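Local coordinates for protein mevalonate kinase (Staphylococcus aureus, PDB 2X7I) that probably catalyses the ATP-dependent phosphorylation of mevalonate in the mevalonate pathway, as a member of the GHMP kinase family, at residues V177-G182 with M276-K281; E251-I256 with K291-A296; G13-I18 with K266-G271; V32-G37 with W302-G307; I232-H237 with A262-L267. All blocks are in the same frame, centred on the assembly; numbering follows the deposited sequence.

Interaction 1: residues V177-G182 with M276-K281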
# COMPACT_ATOMS: atom_id res chain seq x y z
N VAL A 177 -10.87 6.31 5.27
CA VAL A 177 -10.40 7.29 4.28
C VAL A 177 -8.88 7.36 4.36
O VAL A 177 -8.32 7.58 5.43
CB VAL A 177 -10.98 8.70 4.52
CG1 VAL A 177 -10.42 9.69 3.51
CG2 VAL A 177 -12.49 8.67 4.46
N VAL A 178 -8.23 7.16 3.23
CA VAL A 178 -6.78 7.21 3.13
C VAL A 178 -6.42 8.52 2.46
O VAL A 178 -6.87 8.81 1.37
CB VAL A 178 -6.25 6.02 2.32
CG1 VAL A 178 -4.74 6.11 2.12
CG2 VAL A 178 -6.63 4.71 3.01
N ILE A 179 -5.62 9.34 3.14
CA ILE A 179 -5.23 10.65 2.64
C ILE A 179 -3.72 10.73 2.39
O ILE A 179 -2.93 10.35 3.24
CB ILE A 179 -5.61 11.76 3.63
CG1 ILE A 179 -7.13 11.80 3.82
CG2 ILE A 179 -5.09 13.11 3.14
CD1 ILE A 179 -7.57 12.48 5.11
N ASP A 180 -3.35 11.23 1.22
CA ASP A 180 -1.96 11.51 0.85
C ASP A 180 -1.79 13.03 0.90
O ASP A 180 -2.55 13.75 0.26
CB ASP A 180 -1.70 10.96 -0.57
CG ASP A 180 -0.36 11.41 -1.16
OD1 ASP A 180 -0.16 11.18 -2.38
OD2 ASP A 180 0.48 11.97 -0.45
N THR A 181 -0.81 13.51 1.66
CA THR A 181 -0.59 14.95 1.81
C THR A 181 0.27 15.56 0.68
O THR A 181 0.43 16.77 0.63
CB THR A 181 0.05 15.30 3.17
OG1 THR A 181 1.40 14.83 3.21
CG2 THR A 181 -0.74 14.68 4.32
N GLY A 182 0.82 14.73 -0.20
CA GLY A 182 1.48 15.22 -1.40
C GLY A 182 2.91 15.72 -1.22
O GLY A 182 3.57 15.42 -0.22
N MET A 276 -2.51 9.46 5.82
CA MET A 276 -3.35 9.70 6.98
C MET A 276 -4.52 8.76 6.81
O MET A 276 -5.08 8.67 5.72
CB MET A 276 -3.84 11.15 7.05
CG MET A 276 -4.50 11.52 8.37
SD MET A 276 -4.89 13.28 8.56
CE MET A 276 -6.52 13.29 7.88
N LEU A 277 -4.87 8.04 7.88
CA LEU A 277 -5.98 7.10 7.86
C LEU A 277 -7.09 7.61 8.79
O LEU A 277 -6.85 7.82 9.98
CB LEU A 277 -5.50 5.72 8.33
CG LEU A 277 -4.18 5.20 7.72
CD1 LEU A 277 -3.73 3.91 8.39
CD2 LEU A 277 -4.32 4.99 6.23
N LEU A 278 -8.29 7.81 8.24
CA LEU A 278 -9.44 8.25 9.04
C LEU A 278 -10.55 7.21 8.98
O LEU A 278 -10.84 6.69 7.91
CB LEU A 278 -9.99 9.60 8.55
CG LEU A 278 -8.99 10.77 8.51
CD1 LEU A 278 -9.58 12.00 7.81
CD2 LEU A 278 -8.53 11.12 9.91
N LEU A 279 -11.16 6.92 10.12
CA LEU A 279 -12.18 5.89 10.21
C LEU A 279 -13.57 6.53 10.22
O LEU A 279 -13.83 7.46 10.98
CB LEU A 279 -11.97 5.03 11.46
CG LEU A 279 -10.69 4.19 11.52
CD1 LEU A 279 -10.76 3.20 12.67
CD2 LEU A 279 -10.43 3.44 10.21
N ALA A 280 -14.45 6.01 9.37
CA ALA A 280 -15.82 6.48 9.26
C ALA A 280 -16.73 5.28 9.35
O ALA A 280 -16.35 4.18 8.94
CB ALA A 280 -16.04 7.19 7.95
N LYS A 281 -17.93 5.49 9.89
CA LYS A 281 -18.89 4.41 10.11
C LYS A 281 -19.58 3.96 8.82
O LYS A 281 -19.92 2.78 8.68
CB LYS A 281 -19.95 4.84 11.13
CG LYS A 281 -19.38 5.17 12.51
CD LYS A 281 -20.48 5.63 13.48
CE LYS A 281 -20.03 5.54 14.94
NZ LYS A 281 -21.19 5.73 15.89
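V177 and I179 pair with L278 and M276 through four backbone hydrogen bonds. V177 N gives to L278 O at 2.7 Å, and L278 N gives back to V177 O at 2.8 Å. Two residues on, I179 N gives to M276 O at 2.7 Å, and M276 N returns the bond to I179 O. The strands are antiparallel. Between the two bonded pairs lies the non-hydrogen-bonded pair V178 and L277. There a CA-H...O contact joins L277 CA to V177 O at 3.4 Å, and V178 CA meets M276 O in the same way.

The apolar contacts divide between the two faces of the sheet. V177, I179, M276 and L278 share one face. I179 CB lies 3.9 Å from M276 CB, the two side chains running side by side. I179 CG1 sits beside its backbone N (chi1 -62°). I179 CD1 lies toward L278 CD1, but its exact placing is doubtful. Helices 248-259 and 283-295 pack on this face, M254 on M276 and I289 on V177. On the other face, V178 CG2 touches L277 CD2 at 4.0 Å, and L277 also packs on T268.

Every side chain in the paired part is apolar and buried, while the main-chain polar groups are used between strands. This is the chemistry of a central sheet layer packed on both faces.

Interaction 2: residues E251-I256 with K291-A296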
# COMPACT_ATOMS: atom_id res chain seq x y z
N GLU A 251 -2.04 18.12 11.55
CA GLU A 251 -3.03 18.02 12.62
C GLU A 251 -4.33 18.73 12.22
O GLU A 251 -5.41 18.25 12.52
CB GLU A 251 -2.49 18.55 13.96
CG GLU A 251 -1.20 17.87 14.49
CD GLU A 251 -1.20 16.33 14.36
OE1 GLU A 251 -0.11 15.77 14.08
OE2 GLU A 251 -2.25 15.68 14.55
N GLN A 252 -4.19 19.86 11.53
CA GLN A 252 -5.34 20.62 11.02
C GLN A 252 -6.13 19.83 9.96
O GLN A 252 -7.34 19.99 9.85
CB GLN A 252 -4.89 21.97 10.45
CG GLN A 252 -6.01 23.01 10.28
CD GLN A 252 -6.19 23.94 11.49
OE1 GLN A 252 -6.02 23.53 12.65
NE2 GLN A 252 -6.54 25.19 11.22
N LEU A 253 -5.44 18.99 9.19
CA LEU A 253 -6.10 18.15 8.20
C LEU A 253 -6.91 17.05 8.89
O LEU A 253 -8.02 16.74 8.48
CB LEU A 253 -5.08 17.55 7.24
CG LEU A 253 -5.60 17.05 5.88
CD1 LEU A 253 -6.28 18.18 5.11
CD2 LEU A 253 -4.45 16.47 5.06
N MET A 254 -6.35 16.46 9.94
CA MET A 254 -7.09 15.47 10.72
C MET A 254 -8.27 16.12 11.46
O MET A 254 -9.36 15.55 11.53
CB MET A 254 -6.17 14.75 11.71
CG MET A 254 -6.77 13.48 12.27
SD MET A 254 -5.73 12.73 13.53
CE MET A 254 -4.43 12.03 12.49
N LYS A 255 -8.05 17.32 11.99
CA LYS A 255 -9.10 18.10 12.63
C LYS A 255 -10.29 18.31 11.68
O LYS A 255 -11.44 18.18 12.09
CB LYS A 255 -8.55 19.45 13.07
CG LYS A 255 -9.54 20.39 13.76
CD LYS A 255 -9.10 21.85 13.59
CE LYS A 255 -9.91 22.80 14.45
NZ LYS A 255 -9.69 22.55 15.91
N ILE A 256 -10.00 18.62 10.42
CA ILE A 256 -11.03 18.79 9.40
C ILE A 256 -11.76 17.48 9.08
O ILE A 256 -12.97 17.47 8.87
CB ILE A 256 -10.45 19.43 8.11
CG1 ILE A 256 -10.23 20.93 8.32
CG2 ILE A 256 -11.37 19.20 6.91
CD1 ILE A 256 -9.55 21.62 7.17
N LYS A 291 -14.41 15.09 0.56
CA LYS A 291 -14.60 16.41 -0.01
C LYS A 291 -14.03 17.51 0.88
O LYS A 291 -13.33 18.40 0.39
CB LYS A 291 -16.07 16.67 -0.32
CG LYS A 291 -16.66 15.82 -1.47
CD LYS A 291 -15.83 15.86 -2.78
CE LYS A 291 -16.69 16.11 -4.04
NZ LYS A 291 -18.08 15.55 -3.99
N ALA A 292 -14.30 17.45 2.19
CA ALA A 292 -13.79 18.46 3.12
C ALA A 292 -12.26 18.50 3.19
O ALA A 292 -11.67 19.57 3.32
CB ALA A 292 -14.37 18.23 4.51
N VAL A 293 -11.63 17.32 3.10
CA VAL A 293 -10.17 17.22 3.22
C VAL A 293 -9.46 17.61 1.92
O VAL A 293 -8.37 18.17 1.95
CB VAL A 293 -9.73 15.79 3.68
CG1 VAL A 293 -9.87 14.78 2.56
CG2 VAL A 293 -8.32 15.82 4.15
N GLU A 294 -10.08 17.30 0.78
CA GLU A 294 -9.58 17.73 -0.53
C GLU A 294 -9.69 19.25 -0.64
O GLU A 294 -8.74 19.94 -1.04
CB GLU A 294 -10.38 17.09 -1.67
CG GLU A 294 -10.38 15.56 -1.67
CD GLU A 294 -9.43 14.94 -2.69
OE1 GLU A 294 -9.85 13.94 -3.33
OE2 GLU A 294 -8.29 15.43 -2.84
N LYS A 295 -10.86 19.77 -0.28
CA LYS A 295 -11.13 21.21 -0.24
C LYS A 295 -10.07 21.93 0.61
O LYS A 295 -9.64 23.04 0.26
CB LYS A 295 -12.54 21.45 0.31
CG LYS A 295 -13.00 22.89 0.38
CD LYS A 295 -14.50 22.96 0.68
CE LYS A 295 -14.92 24.33 1.20
NZ LYS A 295 -14.60 25.42 0.24
N ALA A 296 -9.65 21.29 1.70
CA ALA A 296 -8.63 21.84 2.60
C ALA A 296 -7.19 21.50 2.18
O ALA A 296 -6.25 21.73 2.95
CB ALA A 296 -8.88 21.36 4.02
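L253 and I256 face V293, A292 and A296 across two helices that run roughly antiparallel. The short helix axes come within 9.5 Å and make an angle of 149°. The side chains that meet are all apolar, and the segments exchange no hydrogen bonds.

The inner part is a leucine-valine contact. L253 CG is anti to the backbone N (chi1 -159°), and the side chain crosses that of V293 at about a right angle. L253 CD1 meets V293 CG2 at 3.3 Å, and L253 CG lies 3.5 Å from the same methyl. Both distances are shorter than usual carbon contacts, so the packing is tight here. V293 CG2, which is anti to its own backbone N, is thus pressed against the branch point of L253 as well as one of its tips.

The outer part belongs to I256, which uses both of its branches. Its CG2 lies 4.0 Å from A292 CB and 3.6 Å from A292 O. I256 CD1 touches A296 CB, at a distance so short that it is doubtful in detail. A296 is where the second helix ends, as the first residue to leave helical backbone angles. A292, with only CB, lets I256 CG2 come up to its carbonyl oxygen.

Burial falls off outward, from L253 and V293 to the exposed A296. Beneath the inner pair lies I179 of strand 175-180, which touches both L253 and V293. M254 packs beside it on M276 and L278 of strand 276-280. Helices 248-259 and 283-295 thus lie next to each other on one face of the four-stranded sheet, as in a ferredoxin-like fold.

Interaction 3: residues G13-I18 with K266-G271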
# COMPACT_ATOMS: atom_id res chain seq x y z
N GLY A 13 -2.63 -2.54 -3.69
CA GLY A 13 -1.56 -2.07 -2.82
C GLY A 13 -1.70 -2.70 -1.44
O GLY A 13 -2.36 -3.72 -1.28
N LYS A 14 -1.08 -2.08 -0.44
CA LYS A 14 -1.29 -2.48 0.96
C LYS A 14 -1.13 -1.29 1.90
O LYS A 14 -0.47 -0.30 1.57
CB LYS A 14 -0.34 -3.62 1.33
CG LYS A 14 0.82 -3.28 2.22
CD LYS A 14 1.84 -2.35 1.60
CE LYS A 14 2.56 -1.58 2.70
NZ LYS A 14 3.72 -0.78 2.23
N ILE A 15 -1.73 -1.39 3.08
CA ILE A 15 -1.54 -0.37 4.12
C ILE A 15 -1.07 -1.02 5.41
O ILE A 15 -1.56 -2.07 5.80
CB ILE A 15 -2.84 0.43 4.40
CG1 ILE A 15 -3.36 1.05 3.10
CG2 ILE A 15 -2.58 1.52 5.47
CD1 ILE A 15 -3.98 2.43 3.25
N ILE A 16 -0.08 -0.40 6.04
CA ILE A 16 0.31 -0.75 7.40
C ILE A 16 -0.61 0.08 8.28
O ILE A 16 -0.42 1.28 8.42
CB ILE A 16 1.79 -0.40 7.69
CG1 ILE A 16 2.75 -1.09 6.71
CG2 ILE A 16 2.15 -0.78 9.11
CD1 ILE A 16 2.65 -2.61 6.70
N LEU A 17 -1.64 -0.56 8.82
CA LEU A 17 -2.60 0.12 9.69
C LEU A 17 -1.90 0.67 10.93
O LEU A 17 -2.12 1.81 11.32
CB LEU A 17 -3.70 -0.83 10.12
CG LEU A 17 -4.76 -1.20 9.08
CD1 LEU A 17 -5.81 -2.07 9.76
CD2 LEU A 17 -5.40 0.02 8.45
N ILE A 18 -1.07 -0.18 11.54
CA ILE A 18 -0.28 0.18 12.72
C ILE A 18 1.06 -0.50 12.55
O ILE A 18 1.11 -1.67 12.16
CB ILE A 18 -0.90 -0.34 14.02
CG1 ILE A 18 -2.38 -0.01 14.10
CG2 ILE A 18 -0.20 0.24 15.24
CD1 ILE A 18 -3.16 -1.00 14.96
N LYS A 266 -5.07 8.51 12.43
CA LYS A 266 -3.64 8.32 12.71
C LYS A 266 -2.81 8.41 11.44
O LYS A 266 -3.34 8.35 10.33
CB LYS A 266 -3.38 6.97 13.39
CG LYS A 266 -3.48 5.73 12.48
CD LYS A 266 -3.16 4.44 13.23
CE LYS A 266 -1.66 4.26 13.53
NZ LYS A 266 -0.84 3.99 12.31
N LEU A 267 -1.51 8.55 11.62
CA LEU A 267 -0.56 8.52 10.52
C LEU A 267 -0.01 7.11 10.39
O LEU A 267 0.07 6.37 11.37
CB LEU A 267 0.58 9.49 10.79
CG LEU A 267 0.20 10.96 10.99
CD1 LEU A 267 1.44 11.79 11.33
CD2 LEU A 267 -0.51 11.52 9.77
N THR A 268 0.37 6.72 9.18
CA THR A 268 1.01 5.43 8.97
C THR A 268 2.48 5.51 9.32
O THR A 268 3.03 6.60 9.48
CB THR A 268 0.87 4.97 7.51
OG1 THR A 268 1.49 5.92 6.63
CG2 THR A 268 -0.59 4.81 7.15
N GLY A 269 3.11 4.35 9.47
CA GLY A 269 4.57 4.28 9.58
C GLY A 269 5.14 4.83 10.86
O GLY A 269 6.22 5.42 10.87
N ALA A 270 4.41 4.64 11.96
CA ALA A 270 4.83 5.10 13.28
C ALA A 270 5.10 6.60 13.29
O ALA A 270 6.07 7.05 13.89
CB ALA A 270 6.06 4.31 13.75
N GLY A 271 4.26 7.37 12.61
CA GLY A 271 4.47 8.83 12.52
C GLY A 271 5.19 9.35 11.28
O GLY A 271 5.37 10.55 11.15
O HOH W 1 1.27 2.44 10.29
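K266 reaches across to the backbone of L17 with its amine. K266 NZ gives a hydrogen bond to L17 O at 2.7 Å, arriving 25° from the plane of that carbonyl. A second bond, also 2.7 Å, runs from K266 NZ back to L267 O, in its own segment. The lysine doubles back to do this. It is bent at chi3 (-74°) and chi4, and the last bend brings NZ round between the two oxygens. The carbons before the amine lie close to the same acceptor, with K266 CE 3.3 Å from L17 O. F233 and C236 of helix 226-243 pack on the aliphatic part of the lysine.

T268 turns its methyl to the other segment. T268 CG2 lies 3.8 Å from I16 O and 4.2 Å from I15 CG2. The threonine and I15 side chains cross at about a right angle. T268 OG1 takes a hydrogen bond from S275 N.

I16 takes part through its carbonyl oxygen. A water gives a hydrogen bond to I16 O at 2.8 Å and accepts one from G269 N at 2.8 Å. It links I16 to the glycine-rich loop.

Segment 266-271 opens the glycine-rich third motif of GHMP kinases, and 13-18 belongs to the first. One direct bond, from the lysine amine to L17 O, and one water bridge, from I16 O to G269 N, cross the contact. Two carbonyl oxygens on a buried amine are consistent with a protonated lysine. The bond to L17 O ties the corner at L17 to strand 264-267; the one to L267 O helps fix the amine.

Interaction 4: residues V32-G37 with W302-G307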
# COMPACT_ATOMS: atom_id res chain seq x y z
N VAL A 32 -2.70 -4.77 5.77
CA VAL A 32 -3.90 -5.28 5.13
C VAL A 32 -3.89 -4.88 3.66
O VAL A 32 -3.26 -3.88 3.31
CB VAL A 32 -5.22 -4.73 5.77
CG1 VAL A 32 -5.31 -5.13 7.22
CG2 VAL A 32 -5.31 -3.21 5.61
N PRO A 33 -4.60 -5.64 2.81
CA PRO A 33 -4.72 -5.26 1.40
C PRO A 33 -5.34 -3.88 1.25
O PRO A 33 -6.24 -3.54 2.01
CB PRO A 33 -5.65 -6.33 0.82
CG PRO A 33 -5.63 -7.45 1.76
CD PRO A 33 -5.36 -6.87 3.11
N PHE A 34 -4.86 -3.10 0.29
CA PHE A 34 -5.44 -1.80 -0.02
C PHE A 34 -6.15 -1.93 -1.37
O PHE A 34 -5.59 -1.66 -2.42
CB PHE A 34 -4.32 -0.74 -0.05
CG PHE A 34 -4.78 0.66 -0.38
CD1 PHE A 34 -5.95 1.18 0.14
CD2 PHE A 34 -4.00 1.47 -1.19
CE1 PHE A 34 -6.35 2.47 -0.16
CE2 PHE A 34 -4.39 2.77 -1.48
CZ PHE A 34 -5.57 3.26 -0.97
N ASN A 35 -7.41 -2.35 -1.30
CA ASN A 35 -8.20 -2.69 -2.49
C ASN A 35 -8.53 -1.49 -3.38
O ASN A 35 -8.87 -1.68 -4.54
CB ASN A 35 -9.51 -3.38 -2.09
CG ASN A 35 -9.27 -4.67 -1.34
OD1 ASN A 35 -8.61 -5.58 -1.83
ND2 ASN A 35 -9.83 -4.77 -0.13
N ALA A 36 -8.46 -0.29 -2.82
CA ALA A 36 -8.71 0.93 -3.60
C ALA A 36 -7.54 1.24 -4.56
O ALA A 36 -7.73 1.90 -5.58
CB ALA A 36 -8.96 2.11 -2.67
N GLY A 37 -6.35 0.76 -4.23
CA GLY A 37 -5.17 0.97 -5.07
C GLY A 37 -5.01 -0.17 -6.05
O GLY A 37 -5.07 -1.33 -5.65
N TRP A 302 -8.49 8.24 -1.01
CA TRP A 302 -9.16 6.98 -1.37
C TRP A 302 -10.14 6.57 -0.27
O TRP A 302 -9.90 6.84 0.91
CB TRP A 302 -8.16 5.84 -1.55
CG TRP A 302 -7.08 6.04 -2.58
CD1 TRP A 302 -7.08 5.59 -3.86
CD2 TRP A 302 -5.83 6.70 -2.38
NE1 TRP A 302 -5.90 5.94 -4.49
CE2 TRP A 302 -5.12 6.62 -3.60
CE3 TRP A 302 -5.24 7.36 -1.30
CZ2 TRP A 302 -3.85 7.17 -3.77
CZ3 TRP A 302 -3.98 7.90 -1.46
CH2 TRP A 302 -3.29 7.81 -2.68
N ILE A 303 -11.21 5.89 -0.65
CA ILE A 303 -12.13 5.32 0.31
C ILE A 303 -11.98 3.80 0.26
O ILE A 303 -12.17 3.18 -0.78
CB ILE A 303 -13.59 5.73 0.03
CG1 ILE A 303 -13.77 7.23 0.25
CG2 ILE A 303 -14.54 4.95 0.93
CD1 ILE A 303 -15.13 7.77 -0.18
N GLU A 304 -11.63 3.22 1.41
CA GLU A 304 -11.49 1.79 1.55
C GLU A 304 -12.66 1.23 2.36
O GLU A 304 -12.86 1.61 3.52
CB GLU A 304 -10.17 1.48 2.27
CG GLU A 304 -9.81 -0.01 2.37
CD GLU A 304 -9.35 -0.63 1.06
OE1 GLU A 304 -9.03 0.13 0.11
OE2 GLU A 304 -9.29 -1.87 0.98
N ASN A 305 -13.44 0.35 1.75
CA ASN A 305 -14.43 -0.45 2.47
C ASN A 305 -13.68 -1.53 3.25
O ASN A 305 -12.83 -2.21 2.68
CB ASN A 305 -15.42 -1.11 1.51
CG ASN A 305 -16.62 -1.75 2.22
OD1 ASN A 305 -16.57 -2.06 3.42
ND2 ASN A 305 -17.69 -1.96 1.47
N LEU A 306 -13.98 -1.67 4.54
CA LEU A 306 -13.23 -2.61 5.36
C LEU A 306 -13.84 -4.01 5.40
O LEU A 306 -13.43 -4.85 6.19
CB LEU A 306 -12.99 -2.04 6.76
CG LEU A 306 -12.15 -0.76 6.82
CD1 LEU A 306 -11.93 -0.34 8.27
CD2 LEU A 306 -10.81 -0.91 6.10
N GLY A 307 -14.81 -4.26 4.51
CA GLY A 307 -15.24 -5.62 4.19
C GLY A 307 -16.38 -6.18 5.02
O GLY A 307 -16.79 -7.32 4.81
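E304 holds the backbone of a turn, its two carboxylate oxygens taking the N-H groups of N35 and A36 in succession. A36 N gives to OE1 of E304 at 3.0 Å, on the syn lone pair. N35 N gives to OE2 of E304, also at 3.0 Å and on the syn side, 19° out of the carboxylate plane. N35 ND2 adds a weak bond to the same OE2 of E304. The E304 chain is bent at chi2 (74°), and this turns CD toward the other segment. The turn is type I, from F34 to G37, closed by G37 N bonding to F34 O.

Beside it, F34 and W302 form a T-shaped stack. The edge of F34 meets the face of the indole, with planes 81° apart. F34 CZ lies 3.5 Å from W302 CG. A36 CB packs on W302 CB at 4.0 Å. One face of F34 has G37 N over its centre, so the turn also folds back on the ring. V178 lies against both aromatic residues.

Strand 29-45 belongs to the mixed sheet and strand 300-305 is an outer strand of the antiparallel one. Their meeting is a junction between the two sheets of a GHMP kinase.

Interaction 5: residues I232-H237 with A262-L267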
# COMPACT_ATOMS: atom_id res chain seq x y z
N ILE A 232 -8.00 2.25 19.31
CA ILE A 232 -6.57 1.99 19.05
C ILE A 232 -5.94 3.04 18.13
O ILE A 232 -4.84 3.51 18.40
CB ILE A 232 -6.36 0.56 18.49
CG1 ILE A 232 -6.63 -0.47 19.60
CG2 ILE A 232 -4.96 0.38 17.94
CD1 ILE A 232 -6.77 -1.88 19.12
N PHE A 233 -6.64 3.43 17.06
CA PHE A 233 -6.14 4.50 16.18
C PHE A 233 -5.90 5.78 16.98
O PHE A 233 -4.85 6.41 16.85
CB PHE A 233 -7.14 4.80 15.05
CG PHE A 233 -6.91 4.02 13.77
CD1 PHE A 233 -6.46 2.70 13.80
CD2 PHE A 233 -7.18 4.60 12.55
CE1 PHE A 233 -6.26 1.99 12.62
CE2 PHE A 233 -6.98 3.90 11.36
CZ PHE A 233 -6.52 2.59 11.41
N ASN A 234 -6.88 6.17 17.80
CA ASN A 234 -6.81 7.43 18.55
C ASN A 234 -5.76 7.39 19.66
O ASN A 234 -5.12 8.40 19.96
CB ASN A 234 -8.19 7.78 19.12
CG ASN A 234 -9.19 8.18 18.04
OD1 ASN A 234 -8.86 8.94 17.12
ND2 ASN A 234 -10.43 7.69 18.15
N GLU A 235 -5.56 6.21 20.25
CA GLU A 235 -4.48 6.00 21.22
C GLU A 235 -3.11 6.10 20.56
O GLU A 235 -2.21 6.72 21.13
CB GLU A 235 -4.63 4.65 21.94
CG GLU A 235 -5.85 4.61 22.84
CD GLU A 235 -5.78 3.58 23.95
OE1 GLU A 235 -4.71 3.46 24.60
OE2 GLU A 235 -6.80 2.91 24.21
N CYS A 236 -2.95 5.51 19.38
CA CYS A 236 -1.70 5.58 18.61
C CYS A 236 -1.32 7.03 18.35
O CYS A 236 -0.18 7.44 18.57
CB CYS A 236 -1.83 4.89 17.25
SG CYS A 236 -1.95 3.10 17.25
N HIS A 237 -2.30 7.80 17.88
CA HIS A 237 -2.06 9.19 17.50
C HIS A 237 -1.68 10.08 18.68
O HIS A 237 -0.72 10.85 18.59
CB HIS A 237 -3.27 9.79 16.80
CG HIS A 237 -2.98 11.12 16.18
ND1 HIS A 237 -2.02 11.28 15.20
CD2 HIS A 237 -3.49 12.35 16.43
CE1 HIS A 237 -1.97 12.56 14.86
NE2 HIS A 237 -2.85 13.22 15.59
N ALA A 262 -15.21 11.81 10.89
CA ALA A 262 -14.20 10.78 11.16
C ALA A 262 -14.15 10.53 12.66
O ALA A 262 -13.94 11.47 13.43
CB ALA A 262 -12.83 11.20 10.64
N ILE A 263 -14.33 9.28 13.07
CA ILE A 263 -14.35 8.91 14.49
C ILE A 263 -12.97 8.59 15.02
O ILE A 263 -12.80 8.42 16.23
CB ILE A 263 -15.29 7.69 14.79
CG1 ILE A 263 -14.79 6.40 14.12
CG2 ILE A 263 -16.71 8.00 14.35
CD1 ILE A 263 -15.64 5.19 14.47
N ALA A 264 -11.99 8.52 14.13
CA ALA A 264 -10.61 8.22 14.52
C ALA A 264 -9.64 8.64 13.42
O ALA A 264 -10.03 8.79 12.26
CB ALA A 264 -10.46 6.72 14.82
N GLY A 265 -8.38 8.82 13.80
CA GLY A 265 -7.34 9.24 12.88
C GLY A 265 -5.95 8.87 13.37
O GLY A 265 -5.68 8.88 14.58
N LYS A 266 -5.07 8.51 12.43
CA LYS A 266 -3.64 8.32 12.71
C LYS A 266 -2.81 8.41 11.44
O LYS A 266 -3.34 8.35 10.33
CB LYS A 266 -3.38 6.97 13.39
CG LYS A 266 -3.48 5.73 12.48
CD LYS A 266 -3.16 4.44 13.23
CE LYS A 266 -1.66 4.26 13.53
NZ LYS A 266 -0.84 3.99 12.31
N LEU A 267 -1.51 8.55 11.62
CA LEU A 267 -0.56 8.52 10.52
C LEU A 267 -0.01 7.11 10.39
O LEU A 267 0.07 6.37 11.37
CB LEU A 267 0.58 9.49 10.79
CG LEU A 267 0.20 10.96 10.99
CD1 LEU A 267 1.44 11.79 11.33
CD2 LEU A 267 -0.51 11.52 9.77
O HOH W 2 -6.92 10.60 16.29
O HOH W 3 -0.33 8.31 14.48
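The amide of N234 is bonded to the backbone of I263 and G265. ND2 of N234 gives a nearly straight hydrogen bond to I263 O at 3.1 Å. It meets the carbonyl on a lone pair, and the oxygen lies in the amide plane. OD1 of N234 takes a weak bond from G265 N at 3.4 Å. A water also gives to N234 OD1 and to G265 O. The amide thus gives to one backbone carbonyl and accepts, weakly, from an N-H two residues on.

H237 lies further along. Its NE2 is hydrogen-bonded to E251 of helix 248-259. H237 CB lies 3.4 Å from G265 O. A second water accepts from L267 N and sits in the plane of the imidazole at its edge, weakly linked to ND1.

Helix 226-243 here lies against an outer strand of the four-stranded antiparallel sheet, and F233 reaches on to L277 and L279 of the next strand.

F233 and K266 make the main packing contact, crossing at about a right angle. K266 CD sits over the centre of the phenyl face, 3.8 Å from the centroid, as a CH-pi contact. F233 CB touches A264 CB, also at 3.8 Å.

Interactions 1, 2 and 5 build the C-terminal part, and 3 and 4 connect it to the N-terminal sheet. Interaction 1 pairs the middle strands of the antiparallel sheet, with order 264-267, 276-280, 175-180, 300-305. Interactions 2, 3 and 5 have centres about 10 Å from its centre, interaction 4 about 11 Å. The helices of interaction 2 pack on the sheet, while 4 and 5 lie at its outer strands, centres about 17 Å apart. Interactions 3 and 5 share K266 and L267. Along the chain, the segments of 1 and 2 alternate, as do those of 3 and 4, and interactions 1, 2 and 5 lie between the segments of 4. Residues near the N-terminus thus join the C-terminal sheet.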